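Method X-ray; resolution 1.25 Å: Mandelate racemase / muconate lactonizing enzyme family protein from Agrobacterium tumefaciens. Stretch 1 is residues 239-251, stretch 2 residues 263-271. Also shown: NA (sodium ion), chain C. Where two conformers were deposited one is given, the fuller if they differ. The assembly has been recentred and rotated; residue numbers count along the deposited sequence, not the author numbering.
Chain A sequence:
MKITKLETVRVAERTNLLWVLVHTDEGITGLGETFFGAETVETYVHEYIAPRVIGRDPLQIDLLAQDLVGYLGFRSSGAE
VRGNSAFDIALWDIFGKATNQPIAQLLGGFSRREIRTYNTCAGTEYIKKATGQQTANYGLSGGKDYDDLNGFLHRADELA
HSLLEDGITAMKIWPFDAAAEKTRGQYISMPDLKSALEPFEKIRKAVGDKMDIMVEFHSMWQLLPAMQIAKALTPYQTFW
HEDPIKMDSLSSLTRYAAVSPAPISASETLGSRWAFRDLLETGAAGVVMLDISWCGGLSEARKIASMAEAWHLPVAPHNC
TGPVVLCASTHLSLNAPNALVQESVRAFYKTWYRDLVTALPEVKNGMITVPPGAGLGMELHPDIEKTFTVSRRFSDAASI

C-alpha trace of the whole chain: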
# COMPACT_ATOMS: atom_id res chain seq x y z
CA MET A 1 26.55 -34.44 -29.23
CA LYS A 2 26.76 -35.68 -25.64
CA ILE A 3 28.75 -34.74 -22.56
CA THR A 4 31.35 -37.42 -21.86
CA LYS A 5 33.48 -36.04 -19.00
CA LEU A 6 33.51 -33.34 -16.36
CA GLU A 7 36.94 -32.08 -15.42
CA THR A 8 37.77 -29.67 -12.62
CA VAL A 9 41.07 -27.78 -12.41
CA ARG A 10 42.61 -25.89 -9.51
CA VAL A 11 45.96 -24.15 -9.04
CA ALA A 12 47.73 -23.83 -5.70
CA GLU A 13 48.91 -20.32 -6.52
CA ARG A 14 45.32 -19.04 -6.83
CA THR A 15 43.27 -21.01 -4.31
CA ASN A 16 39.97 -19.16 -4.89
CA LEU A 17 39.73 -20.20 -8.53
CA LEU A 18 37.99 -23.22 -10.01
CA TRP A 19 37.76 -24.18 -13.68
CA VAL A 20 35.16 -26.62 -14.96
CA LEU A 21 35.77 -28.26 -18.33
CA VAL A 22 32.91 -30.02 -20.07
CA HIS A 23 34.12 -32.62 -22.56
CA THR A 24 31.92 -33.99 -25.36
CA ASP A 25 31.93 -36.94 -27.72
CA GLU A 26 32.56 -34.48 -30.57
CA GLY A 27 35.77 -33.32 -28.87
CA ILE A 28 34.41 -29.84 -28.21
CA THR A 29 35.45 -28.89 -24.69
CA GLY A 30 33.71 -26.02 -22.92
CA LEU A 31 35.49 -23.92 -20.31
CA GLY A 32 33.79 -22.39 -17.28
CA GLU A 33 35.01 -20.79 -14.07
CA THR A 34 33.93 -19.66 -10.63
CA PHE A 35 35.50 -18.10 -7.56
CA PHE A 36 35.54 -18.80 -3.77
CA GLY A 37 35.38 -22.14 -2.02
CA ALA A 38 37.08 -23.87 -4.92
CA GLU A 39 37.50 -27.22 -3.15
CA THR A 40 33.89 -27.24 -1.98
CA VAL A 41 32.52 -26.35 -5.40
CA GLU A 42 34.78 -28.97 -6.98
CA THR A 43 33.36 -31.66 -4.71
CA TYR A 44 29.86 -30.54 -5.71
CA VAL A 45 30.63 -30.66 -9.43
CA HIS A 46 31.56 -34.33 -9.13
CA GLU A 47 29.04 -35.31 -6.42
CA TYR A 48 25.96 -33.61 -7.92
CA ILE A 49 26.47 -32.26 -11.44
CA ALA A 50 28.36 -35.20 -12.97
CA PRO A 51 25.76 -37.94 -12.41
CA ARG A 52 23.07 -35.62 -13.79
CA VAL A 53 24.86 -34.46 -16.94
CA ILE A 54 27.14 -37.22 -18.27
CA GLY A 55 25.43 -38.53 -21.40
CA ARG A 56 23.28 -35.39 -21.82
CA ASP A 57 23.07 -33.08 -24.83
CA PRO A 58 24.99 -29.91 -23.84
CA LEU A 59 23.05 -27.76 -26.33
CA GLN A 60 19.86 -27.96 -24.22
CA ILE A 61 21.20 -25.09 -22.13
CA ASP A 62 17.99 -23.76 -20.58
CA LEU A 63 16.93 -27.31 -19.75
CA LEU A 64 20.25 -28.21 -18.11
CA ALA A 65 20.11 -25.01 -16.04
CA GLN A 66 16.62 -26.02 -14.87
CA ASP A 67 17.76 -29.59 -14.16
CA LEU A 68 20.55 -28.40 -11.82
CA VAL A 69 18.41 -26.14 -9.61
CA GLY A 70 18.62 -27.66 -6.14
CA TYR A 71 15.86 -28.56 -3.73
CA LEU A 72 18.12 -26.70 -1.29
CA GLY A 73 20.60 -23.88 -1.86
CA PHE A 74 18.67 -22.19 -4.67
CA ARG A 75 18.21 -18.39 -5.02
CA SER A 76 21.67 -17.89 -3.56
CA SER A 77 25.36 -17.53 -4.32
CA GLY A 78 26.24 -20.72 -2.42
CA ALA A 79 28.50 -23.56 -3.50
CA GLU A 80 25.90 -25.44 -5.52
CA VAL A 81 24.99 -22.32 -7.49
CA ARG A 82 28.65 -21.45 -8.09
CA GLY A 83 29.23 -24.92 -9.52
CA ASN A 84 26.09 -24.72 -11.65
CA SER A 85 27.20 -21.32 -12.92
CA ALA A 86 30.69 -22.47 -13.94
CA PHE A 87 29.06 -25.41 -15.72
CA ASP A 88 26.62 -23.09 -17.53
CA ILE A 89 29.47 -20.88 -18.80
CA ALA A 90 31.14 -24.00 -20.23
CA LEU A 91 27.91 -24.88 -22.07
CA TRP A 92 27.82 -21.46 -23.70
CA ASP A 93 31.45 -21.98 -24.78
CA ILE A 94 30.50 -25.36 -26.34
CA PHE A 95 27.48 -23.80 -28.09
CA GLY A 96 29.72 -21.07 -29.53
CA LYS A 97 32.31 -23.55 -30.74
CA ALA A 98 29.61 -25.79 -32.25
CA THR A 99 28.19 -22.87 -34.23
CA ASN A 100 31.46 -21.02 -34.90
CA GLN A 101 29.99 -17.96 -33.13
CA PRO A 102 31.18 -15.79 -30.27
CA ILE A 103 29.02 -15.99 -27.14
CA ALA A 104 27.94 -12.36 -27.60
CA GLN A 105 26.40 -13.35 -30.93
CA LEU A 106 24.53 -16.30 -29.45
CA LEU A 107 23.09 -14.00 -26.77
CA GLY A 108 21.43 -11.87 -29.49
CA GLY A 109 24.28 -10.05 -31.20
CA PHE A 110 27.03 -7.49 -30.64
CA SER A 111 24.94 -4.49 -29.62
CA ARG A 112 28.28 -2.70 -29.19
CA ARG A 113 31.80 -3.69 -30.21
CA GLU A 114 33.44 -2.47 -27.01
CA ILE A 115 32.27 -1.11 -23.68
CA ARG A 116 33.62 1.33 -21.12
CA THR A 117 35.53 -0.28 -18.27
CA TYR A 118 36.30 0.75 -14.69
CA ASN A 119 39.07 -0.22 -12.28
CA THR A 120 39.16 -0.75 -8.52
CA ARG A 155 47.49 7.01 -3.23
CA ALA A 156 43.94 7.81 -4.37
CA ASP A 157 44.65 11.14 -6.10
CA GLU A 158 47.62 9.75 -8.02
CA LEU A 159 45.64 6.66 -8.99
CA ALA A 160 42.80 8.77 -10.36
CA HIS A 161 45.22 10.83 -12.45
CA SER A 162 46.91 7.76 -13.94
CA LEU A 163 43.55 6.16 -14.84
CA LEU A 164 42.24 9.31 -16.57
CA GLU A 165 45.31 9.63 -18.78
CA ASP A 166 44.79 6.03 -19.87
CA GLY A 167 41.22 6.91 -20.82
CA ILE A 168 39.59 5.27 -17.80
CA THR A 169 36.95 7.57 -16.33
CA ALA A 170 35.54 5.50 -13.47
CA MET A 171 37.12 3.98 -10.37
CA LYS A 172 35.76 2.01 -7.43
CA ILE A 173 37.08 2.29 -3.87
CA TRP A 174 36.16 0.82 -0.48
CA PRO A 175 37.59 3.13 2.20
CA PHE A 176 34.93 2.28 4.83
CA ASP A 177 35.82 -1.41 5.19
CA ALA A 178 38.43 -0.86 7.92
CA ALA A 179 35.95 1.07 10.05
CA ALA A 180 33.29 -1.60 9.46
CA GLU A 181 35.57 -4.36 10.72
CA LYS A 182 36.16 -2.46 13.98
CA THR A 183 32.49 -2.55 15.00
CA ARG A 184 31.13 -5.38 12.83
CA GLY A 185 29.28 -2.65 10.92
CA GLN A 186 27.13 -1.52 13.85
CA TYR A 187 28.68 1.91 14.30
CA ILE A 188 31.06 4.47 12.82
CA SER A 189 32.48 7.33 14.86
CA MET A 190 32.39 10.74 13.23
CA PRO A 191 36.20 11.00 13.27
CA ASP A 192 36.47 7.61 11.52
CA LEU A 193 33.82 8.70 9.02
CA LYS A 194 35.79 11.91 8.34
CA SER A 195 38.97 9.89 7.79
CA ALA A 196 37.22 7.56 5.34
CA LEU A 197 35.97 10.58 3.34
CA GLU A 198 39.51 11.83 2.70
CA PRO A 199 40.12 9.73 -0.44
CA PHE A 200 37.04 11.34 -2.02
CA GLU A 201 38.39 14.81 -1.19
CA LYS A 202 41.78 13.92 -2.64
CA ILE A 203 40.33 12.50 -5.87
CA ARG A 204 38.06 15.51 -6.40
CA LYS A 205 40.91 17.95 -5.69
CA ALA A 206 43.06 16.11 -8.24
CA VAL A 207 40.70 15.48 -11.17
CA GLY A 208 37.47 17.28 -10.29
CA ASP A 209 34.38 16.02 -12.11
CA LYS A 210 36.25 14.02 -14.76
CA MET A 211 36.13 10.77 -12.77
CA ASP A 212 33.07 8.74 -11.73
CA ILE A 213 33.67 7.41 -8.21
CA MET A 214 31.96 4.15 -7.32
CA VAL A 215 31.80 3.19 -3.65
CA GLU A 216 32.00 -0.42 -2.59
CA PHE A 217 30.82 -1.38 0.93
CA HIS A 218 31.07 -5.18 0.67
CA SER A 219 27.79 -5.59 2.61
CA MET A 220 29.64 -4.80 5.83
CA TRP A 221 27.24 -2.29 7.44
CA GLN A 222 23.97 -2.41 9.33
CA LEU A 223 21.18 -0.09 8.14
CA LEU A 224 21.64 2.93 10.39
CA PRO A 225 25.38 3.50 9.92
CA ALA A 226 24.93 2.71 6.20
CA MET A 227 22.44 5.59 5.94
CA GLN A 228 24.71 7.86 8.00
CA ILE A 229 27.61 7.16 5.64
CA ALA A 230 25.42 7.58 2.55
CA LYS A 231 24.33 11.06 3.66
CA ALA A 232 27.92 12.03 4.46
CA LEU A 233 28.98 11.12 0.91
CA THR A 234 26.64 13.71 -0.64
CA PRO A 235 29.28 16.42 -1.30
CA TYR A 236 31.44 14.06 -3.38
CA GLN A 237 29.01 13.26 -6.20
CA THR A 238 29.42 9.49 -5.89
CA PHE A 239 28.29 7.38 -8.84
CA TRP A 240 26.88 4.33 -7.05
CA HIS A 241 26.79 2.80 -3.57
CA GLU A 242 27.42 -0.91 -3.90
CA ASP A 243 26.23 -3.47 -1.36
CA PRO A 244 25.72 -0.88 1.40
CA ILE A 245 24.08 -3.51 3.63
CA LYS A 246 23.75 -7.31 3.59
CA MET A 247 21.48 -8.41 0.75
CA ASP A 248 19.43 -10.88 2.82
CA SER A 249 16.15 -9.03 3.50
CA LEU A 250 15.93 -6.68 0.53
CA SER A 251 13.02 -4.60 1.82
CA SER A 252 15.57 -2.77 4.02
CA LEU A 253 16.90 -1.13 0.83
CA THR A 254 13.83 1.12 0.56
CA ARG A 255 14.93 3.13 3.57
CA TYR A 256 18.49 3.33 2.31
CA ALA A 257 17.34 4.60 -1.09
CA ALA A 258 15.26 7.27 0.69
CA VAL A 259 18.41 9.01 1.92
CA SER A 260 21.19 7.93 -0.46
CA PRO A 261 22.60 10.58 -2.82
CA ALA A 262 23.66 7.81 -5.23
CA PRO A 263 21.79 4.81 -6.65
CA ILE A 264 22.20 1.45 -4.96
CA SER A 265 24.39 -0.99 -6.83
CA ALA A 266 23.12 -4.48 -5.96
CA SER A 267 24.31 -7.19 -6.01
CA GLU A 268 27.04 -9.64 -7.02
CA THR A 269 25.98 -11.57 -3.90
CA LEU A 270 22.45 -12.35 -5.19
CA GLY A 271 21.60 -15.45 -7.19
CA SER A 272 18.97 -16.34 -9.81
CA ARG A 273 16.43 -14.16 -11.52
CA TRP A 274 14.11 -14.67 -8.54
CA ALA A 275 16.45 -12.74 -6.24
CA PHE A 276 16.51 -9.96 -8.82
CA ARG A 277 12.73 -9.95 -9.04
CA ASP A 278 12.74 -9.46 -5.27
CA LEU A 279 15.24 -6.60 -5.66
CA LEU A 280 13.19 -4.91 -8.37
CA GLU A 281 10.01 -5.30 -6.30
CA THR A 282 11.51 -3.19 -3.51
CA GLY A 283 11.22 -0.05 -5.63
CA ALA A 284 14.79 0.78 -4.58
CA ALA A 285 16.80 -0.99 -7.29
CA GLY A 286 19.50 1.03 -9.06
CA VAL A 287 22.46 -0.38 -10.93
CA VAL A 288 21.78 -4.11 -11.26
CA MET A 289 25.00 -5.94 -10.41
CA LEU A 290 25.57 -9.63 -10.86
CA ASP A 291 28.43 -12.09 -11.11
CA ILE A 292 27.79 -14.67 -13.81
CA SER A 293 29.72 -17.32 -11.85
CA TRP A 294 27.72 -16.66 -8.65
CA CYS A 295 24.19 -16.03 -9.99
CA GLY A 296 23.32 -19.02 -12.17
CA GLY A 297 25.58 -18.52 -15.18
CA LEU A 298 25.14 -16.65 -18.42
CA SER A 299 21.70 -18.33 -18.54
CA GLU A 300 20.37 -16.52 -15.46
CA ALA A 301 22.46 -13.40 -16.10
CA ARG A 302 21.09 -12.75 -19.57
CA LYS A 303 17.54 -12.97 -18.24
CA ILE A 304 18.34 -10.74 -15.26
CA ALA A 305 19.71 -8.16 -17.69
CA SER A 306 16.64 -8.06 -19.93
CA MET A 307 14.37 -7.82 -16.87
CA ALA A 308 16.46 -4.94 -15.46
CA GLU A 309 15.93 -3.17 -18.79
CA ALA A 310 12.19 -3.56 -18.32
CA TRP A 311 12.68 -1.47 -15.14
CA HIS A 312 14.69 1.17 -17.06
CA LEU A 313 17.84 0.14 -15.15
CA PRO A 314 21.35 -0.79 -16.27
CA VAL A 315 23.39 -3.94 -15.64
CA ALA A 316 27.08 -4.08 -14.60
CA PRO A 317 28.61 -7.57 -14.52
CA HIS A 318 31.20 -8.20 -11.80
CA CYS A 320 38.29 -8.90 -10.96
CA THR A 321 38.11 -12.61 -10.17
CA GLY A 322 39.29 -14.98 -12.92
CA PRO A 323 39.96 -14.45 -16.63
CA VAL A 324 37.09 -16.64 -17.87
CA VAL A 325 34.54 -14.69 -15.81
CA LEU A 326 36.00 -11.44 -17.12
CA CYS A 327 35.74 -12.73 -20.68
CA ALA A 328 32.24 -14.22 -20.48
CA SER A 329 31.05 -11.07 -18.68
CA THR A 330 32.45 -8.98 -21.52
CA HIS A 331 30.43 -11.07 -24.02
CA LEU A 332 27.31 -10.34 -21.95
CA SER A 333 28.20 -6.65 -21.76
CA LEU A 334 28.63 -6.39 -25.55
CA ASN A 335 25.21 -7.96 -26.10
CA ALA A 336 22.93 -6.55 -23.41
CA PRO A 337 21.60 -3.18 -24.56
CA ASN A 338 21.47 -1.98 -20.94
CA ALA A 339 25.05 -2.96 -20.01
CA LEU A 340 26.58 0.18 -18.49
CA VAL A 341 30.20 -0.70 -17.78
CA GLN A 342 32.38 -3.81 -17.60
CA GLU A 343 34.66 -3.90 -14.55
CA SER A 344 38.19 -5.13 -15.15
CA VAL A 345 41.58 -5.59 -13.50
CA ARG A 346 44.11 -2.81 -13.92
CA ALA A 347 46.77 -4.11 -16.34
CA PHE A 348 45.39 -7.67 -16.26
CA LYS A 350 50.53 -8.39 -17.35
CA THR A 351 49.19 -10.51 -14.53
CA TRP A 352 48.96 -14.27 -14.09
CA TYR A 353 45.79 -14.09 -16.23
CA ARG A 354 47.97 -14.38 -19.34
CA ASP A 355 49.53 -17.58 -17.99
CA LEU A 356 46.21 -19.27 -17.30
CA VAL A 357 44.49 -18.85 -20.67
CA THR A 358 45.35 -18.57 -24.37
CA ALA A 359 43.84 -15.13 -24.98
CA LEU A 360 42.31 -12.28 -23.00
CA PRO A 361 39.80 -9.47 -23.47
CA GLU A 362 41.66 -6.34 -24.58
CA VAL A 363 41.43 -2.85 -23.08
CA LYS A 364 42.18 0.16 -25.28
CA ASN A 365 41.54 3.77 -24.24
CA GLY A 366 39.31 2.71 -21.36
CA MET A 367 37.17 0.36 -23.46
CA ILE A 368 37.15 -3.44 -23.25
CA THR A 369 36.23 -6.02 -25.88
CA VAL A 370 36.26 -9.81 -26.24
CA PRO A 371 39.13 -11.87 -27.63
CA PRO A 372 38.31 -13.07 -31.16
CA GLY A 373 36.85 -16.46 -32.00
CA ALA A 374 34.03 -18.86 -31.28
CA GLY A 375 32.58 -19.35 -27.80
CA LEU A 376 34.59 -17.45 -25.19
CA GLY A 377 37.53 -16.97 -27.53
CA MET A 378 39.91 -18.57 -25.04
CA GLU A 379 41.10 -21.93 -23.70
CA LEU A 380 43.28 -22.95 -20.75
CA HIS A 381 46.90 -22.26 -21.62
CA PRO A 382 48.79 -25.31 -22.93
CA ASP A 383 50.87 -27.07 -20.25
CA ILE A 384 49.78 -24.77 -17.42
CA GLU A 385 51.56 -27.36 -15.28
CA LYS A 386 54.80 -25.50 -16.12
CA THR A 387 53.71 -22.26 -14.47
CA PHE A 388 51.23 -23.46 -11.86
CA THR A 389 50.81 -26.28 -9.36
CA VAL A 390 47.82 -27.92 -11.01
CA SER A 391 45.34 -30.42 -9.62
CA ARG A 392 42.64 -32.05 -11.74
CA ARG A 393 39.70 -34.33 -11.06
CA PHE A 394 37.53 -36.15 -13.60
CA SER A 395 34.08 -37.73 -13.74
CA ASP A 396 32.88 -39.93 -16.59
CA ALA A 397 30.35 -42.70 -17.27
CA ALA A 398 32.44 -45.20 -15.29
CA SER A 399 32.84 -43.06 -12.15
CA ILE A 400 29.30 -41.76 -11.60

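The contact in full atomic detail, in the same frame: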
# COMPACT_ATOMS: atom_id res chain seq x y z
N PHE A 239 28.99 7.92 -7.69
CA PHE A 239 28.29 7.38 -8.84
C PHE A 239 27.31 6.27 -8.46
O PHE A 239 26.18 6.22 -8.95
CB PHE A 239 29.30 6.86 -9.86
CG PHE A 239 28.70 6.46 -11.17
CD1 PHE A 239 28.20 7.42 -12.04
CD2 PHE A 239 28.64 5.13 -11.55
CE1 PHE A 239 27.65 7.06 -13.27
CE2 PHE A 239 28.11 4.76 -12.77
CZ PHE A 239 27.60 5.73 -13.63
N TRP A 240 27.76 5.36 -7.60
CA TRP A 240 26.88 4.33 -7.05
C TRP A 240 27.38 3.90 -5.69
O TRP A 240 28.55 4.09 -5.36
CB TRP A 240 26.69 3.16 -8.03
CG TRP A 240 27.76 2.10 -8.19
CD1 TRP A 240 28.49 1.47 -7.21
CD2 TRP A 240 28.13 1.48 -9.43
NE1 TRP A 240 29.30 0.50 -7.78
CE2 TRP A 240 29.08 0.48 -9.14
CE3 TRP A 240 27.74 1.68 -10.76
CZ2 TRP A 240 29.67 -0.30 -10.14
CZ3 TRP A 240 28.30 0.88 -11.74
CH2 TRP A 240 29.26 -0.09 -11.43
N HIS A 241 26.47 3.33 -4.89
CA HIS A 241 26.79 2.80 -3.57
C HIS A 241 26.48 1.32 -3.60
O HIS A 241 25.31 0.91 -3.62
CB HIS A 241 25.98 3.51 -2.48
CG HIS A 241 26.38 4.93 -2.27
ND1 HIS A 241 25.72 5.77 -1.39
CD2 HIS A 241 27.38 5.67 -2.81
CE1 HIS A 241 26.29 6.96 -1.41
NE2 HIS A 241 27.30 6.93 -2.27
N GLU A 242 27.54 0.52 -3.64
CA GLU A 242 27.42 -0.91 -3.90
C GLU A 242 27.38 -1.71 -2.61
O GLU A 242 28.24 -1.54 -1.73
CB GLU A 242 28.60 -1.35 -4.77
CG GLU A 242 28.58 -2.82 -5.19
CD GLU A 242 29.68 -3.15 -6.17
OE1 GLU A 242 30.21 -2.22 -6.83
OE2 GLU A 242 30.05 -4.33 -6.29
N ASP A 243 26.39 -2.59 -2.51
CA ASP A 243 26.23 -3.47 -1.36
C ASP A 243 26.39 -2.72 -0.03
O ASP A 243 27.20 -3.09 0.81
CB ASP A 243 27.19 -4.66 -1.48
CG ASP A 243 26.80 -5.60 -2.59
OD1 ASP A 243 25.59 -5.68 -2.87
OD2 ASP A 243 27.67 -6.26 -3.18
N PRO A 244 25.57 -1.67 0.17
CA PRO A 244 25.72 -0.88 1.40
C PRO A 244 25.37 -1.64 2.67
O PRO A 244 25.86 -1.29 3.75
CB PRO A 244 24.74 0.27 1.18
CG PRO A 244 23.71 -0.28 0.21
CD PRO A 244 24.52 -1.13 -0.71
N ILE A 245 24.49 -2.64 2.54
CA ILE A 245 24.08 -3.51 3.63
C ILE A 245 24.06 -4.94 3.10
O ILE A 245 24.21 -5.15 1.90
CB ILE A 245 22.68 -3.13 4.20
CG1 ILE A 245 21.59 -3.30 3.13
CG2 ILE A 245 22.68 -1.71 4.80
CD1 ILE A 245 20.18 -3.19 3.70
N LYS A 246 23.88 -5.91 3.98
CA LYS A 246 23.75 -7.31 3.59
C LYS A 246 22.50 -7.47 2.75
O LYS A 246 21.45 -6.91 3.07
CB LYS A 246 23.65 -8.19 4.84
CG LYS A 246 23.90 -9.66 4.57
CD LYS A 246 25.37 -9.97 4.42
CE LYS A 246 25.62 -11.47 4.43
NZ LYS A 246 27.04 -11.72 4.14
N MET A 247 22.59 -8.26 1.69
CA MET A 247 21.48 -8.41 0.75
C MET A 247 20.58 -9.60 1.08
O MET A 247 20.21 -10.38 0.20
CB MET A 247 22.04 -8.49 -0.68
CG MET A 247 22.74 -7.21 -1.10
SD MET A 247 21.53 -5.93 -1.46
CE MET A 247 22.55 -4.48 -1.43
N ASP A 248 20.22 -9.74 2.36
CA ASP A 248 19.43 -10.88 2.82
C ASP A 248 17.94 -10.65 3.08
O ASP A 248 17.14 -11.57 2.97
CB ASP A 248 20.07 -11.56 4.04
CG ASP A 248 20.43 -10.61 5.15
OD1 ASP A 248 20.13 -9.39 5.10
OD2 ASP A 248 21.03 -11.13 6.12
N SER A 249 17.56 -9.45 3.50
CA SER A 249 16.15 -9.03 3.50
C SER A 249 16.10 -7.71 2.73
O SER A 249 16.38 -6.64 3.27
CB SER A 249 15.63 -8.84 4.93
OG SER A 249 15.44 -10.07 5.62
N LEU A 250 15.79 -7.81 1.44
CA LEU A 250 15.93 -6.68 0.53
C LEU A 250 15.02 -5.50 0.80
O LEU A 250 15.31 -4.38 0.37
CB LEU A 250 15.78 -7.15 -0.92
CG LEU A 250 16.82 -8.19 -1.34
CD1 LEU A 250 16.47 -8.78 -2.69
CD2 LEU A 250 18.23 -7.60 -1.36
N SER A 251 13.92 -5.72 1.52
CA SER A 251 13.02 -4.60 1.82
C SER A 251 13.73 -3.48 2.60
O SER A 251 13.32 -2.32 2.51
CB SER A 251 11.76 -5.08 2.53
OG SER A 251 12.08 -5.64 3.79
N PRO A 263 22.56 6.04 -6.53
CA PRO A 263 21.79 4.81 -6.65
C PRO A 263 22.50 3.65 -5.97
O PRO A 263 23.74 3.60 -5.88
CB PRO A 263 21.73 4.57 -8.16
CG PRO A 263 22.88 5.33 -8.72
CD PRO A 263 23.01 6.55 -7.84
N ILE A 264 21.69 2.70 -5.49
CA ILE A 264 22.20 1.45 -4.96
C ILE A 264 22.69 0.58 -6.10
O ILE A 264 21.98 0.37 -7.09
CB ILE A 264 21.08 0.70 -4.22
CG1 ILE A 264 20.60 1.51 -3.02
CG2 ILE A 264 21.55 -0.68 -3.77
CD1 ILE A 264 19.31 0.99 -2.43
N SER A 265 23.89 0.04 -5.95
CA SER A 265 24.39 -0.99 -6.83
C SER A 265 24.25 -2.32 -6.08
O SER A 265 24.80 -2.49 -5.00
CB SER A 265 25.85 -0.68 -7.14
OG SER A 265 26.52 -1.73 -7.76
N ALA A 266 23.45 -3.23 -6.63
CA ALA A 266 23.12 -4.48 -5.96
C ALA A 266 22.76 -5.52 -7.02
O ALA A 266 22.06 -5.17 -7.98
CB ALA A 266 21.94 -4.28 -5.02
N SER A 267 23.22 -6.77 -6.89
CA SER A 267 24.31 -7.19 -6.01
C SER A 267 24.95 -8.45 -6.58
O SER A 267 24.25 -9.42 -6.88
CB SER A 267 23.84 -7.51 -4.60
OG SER A 267 24.92 -8.01 -3.82
N GLU A 268 26.28 -8.45 -6.67
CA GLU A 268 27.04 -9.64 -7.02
C GLU A 268 26.75 -10.81 -6.08
O GLU A 268 27.00 -11.97 -6.42
CB GLU A 268 28.54 -9.32 -7.01
CG GLU A 268 29.08 -9.03 -5.60
CD GLU A 268 30.48 -8.44 -5.57
OE1 GLU A 268 30.77 -7.55 -6.40
OE2 GLU A 268 31.29 -8.85 -4.71
N THR A 269 26.24 -10.51 -4.88
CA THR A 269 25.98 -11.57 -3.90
C THR A 269 24.64 -12.29 -4.08
O THR A 269 24.40 -13.28 -3.40
CB THR A 269 26.07 -11.07 -2.43
OG1 THR A 269 24.95 -10.22 -2.12
CG2 THR A 269 27.37 -10.31 -2.19
N LEU A 270 23.78 -11.78 -4.97
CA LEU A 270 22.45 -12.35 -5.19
C LEU A 270 22.46 -13.36 -6.32
O LEU A 270 23.16 -13.17 -7.33
CB LEU A 270 21.45 -11.24 -5.53
CG LEU A 270 21.09 -10.30 -4.38
CD1 LEU A 270 20.26 -9.13 -4.90
CD2 LEU A 270 20.34 -11.02 -3.26
N GLY A 271 21.67 -14.42 -6.17
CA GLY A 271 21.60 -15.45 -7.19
C GLY A 271 20.21 -15.74 -7.73
O GLY A 271 19.24 -15.76 -6.98
NA NA C . 31.63 -5.69 -5.27
O HOH W 1 27.43 -5.99 -5.92
O HOH W 2 30.31 -5.91 -3.37
O HOH W 3 25.22 -9.19 0.60
O HOH W 4 33.16 -7.15 -4.22

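This contact is a short parallel pairing of two buried strands that runs on, at its C-terminal end, into a shared sodium site and a small apolar patch.

The strand through His241 and Glu242 and strand 264-266 run in the same general direction, with 40° between their axes. The pairing rests on three backbone hydrogen bonds. His241 N donates to Pro263 O at 2.9 Å, Ser265 N donates to His241 O at 2.9 Å, and Asp243 N donates to Ser265 O at 3.0 Å. All three are close to straight. His241 thus uses both its N and its O, and Ser265 does the same, which is the usual alternation of a parallel ladder. CA-H...O contacts accompany these bonds: Glu242 CA lies 3.3 Å from Ser265 O, and Ile264 CA lies 3.4 Å from His241 O.

Side chains alternate across the sheet. His241 and Ile264 share one face; Glu242 and Ser265 share the other. Ser265 is the most extensively covered residue of the contact. Ser265 CB sits over the face of the Trp240 indole, 3.5 Å from the centroid of the five-membered ring, in a CH-pi contact. Trp240 NE1 also donates to Glu242 OE1 at 3.0 Å, which ties the ring to the carboxylate.

Both stretches supply carboxylate ligands to the sodium ion. Glu242 OE2 and Glu268 OE1 each bind NA at 2.3 Å. Glu242 OE2 and Glu268 OE1 are 3.3 Å apart; this is not a hydrogen bond, and the shared cation offsets the repulsion between them. Waters 2 and 4 and two atoms from elsewhere in the structure complete the coordination. Asp243 supports the site at second hand. Its OD2 accepts from water 2, a sodium ligand, and from water 1. Water 1 also donates to Glu242 OE2 and accepts from Glu268 N, so it links the two stretches.

Asp243 OD1 accepts a short hydrogen bond from Ser267 OG, at 2.6 Å. Ser267 follows a cis peptide bond and begins a type I turn that ends at Leu270. Leu270 N donates to Ser267 O at 3.1 Å, and Thr269 N donates to Ser267 OG at 3.0 Å. Ser267 OG therefore accepts from the turn and donates to Asp243 across the contact.

Beyond the polar site, Met247 packs against the second stretch. Met247 CE is 3.6 Å from Ala266 CB, and Met247 CB is 4.0 Å from Leu270 CD2. Water 3 bridges Met247 N and Thr269 OG1.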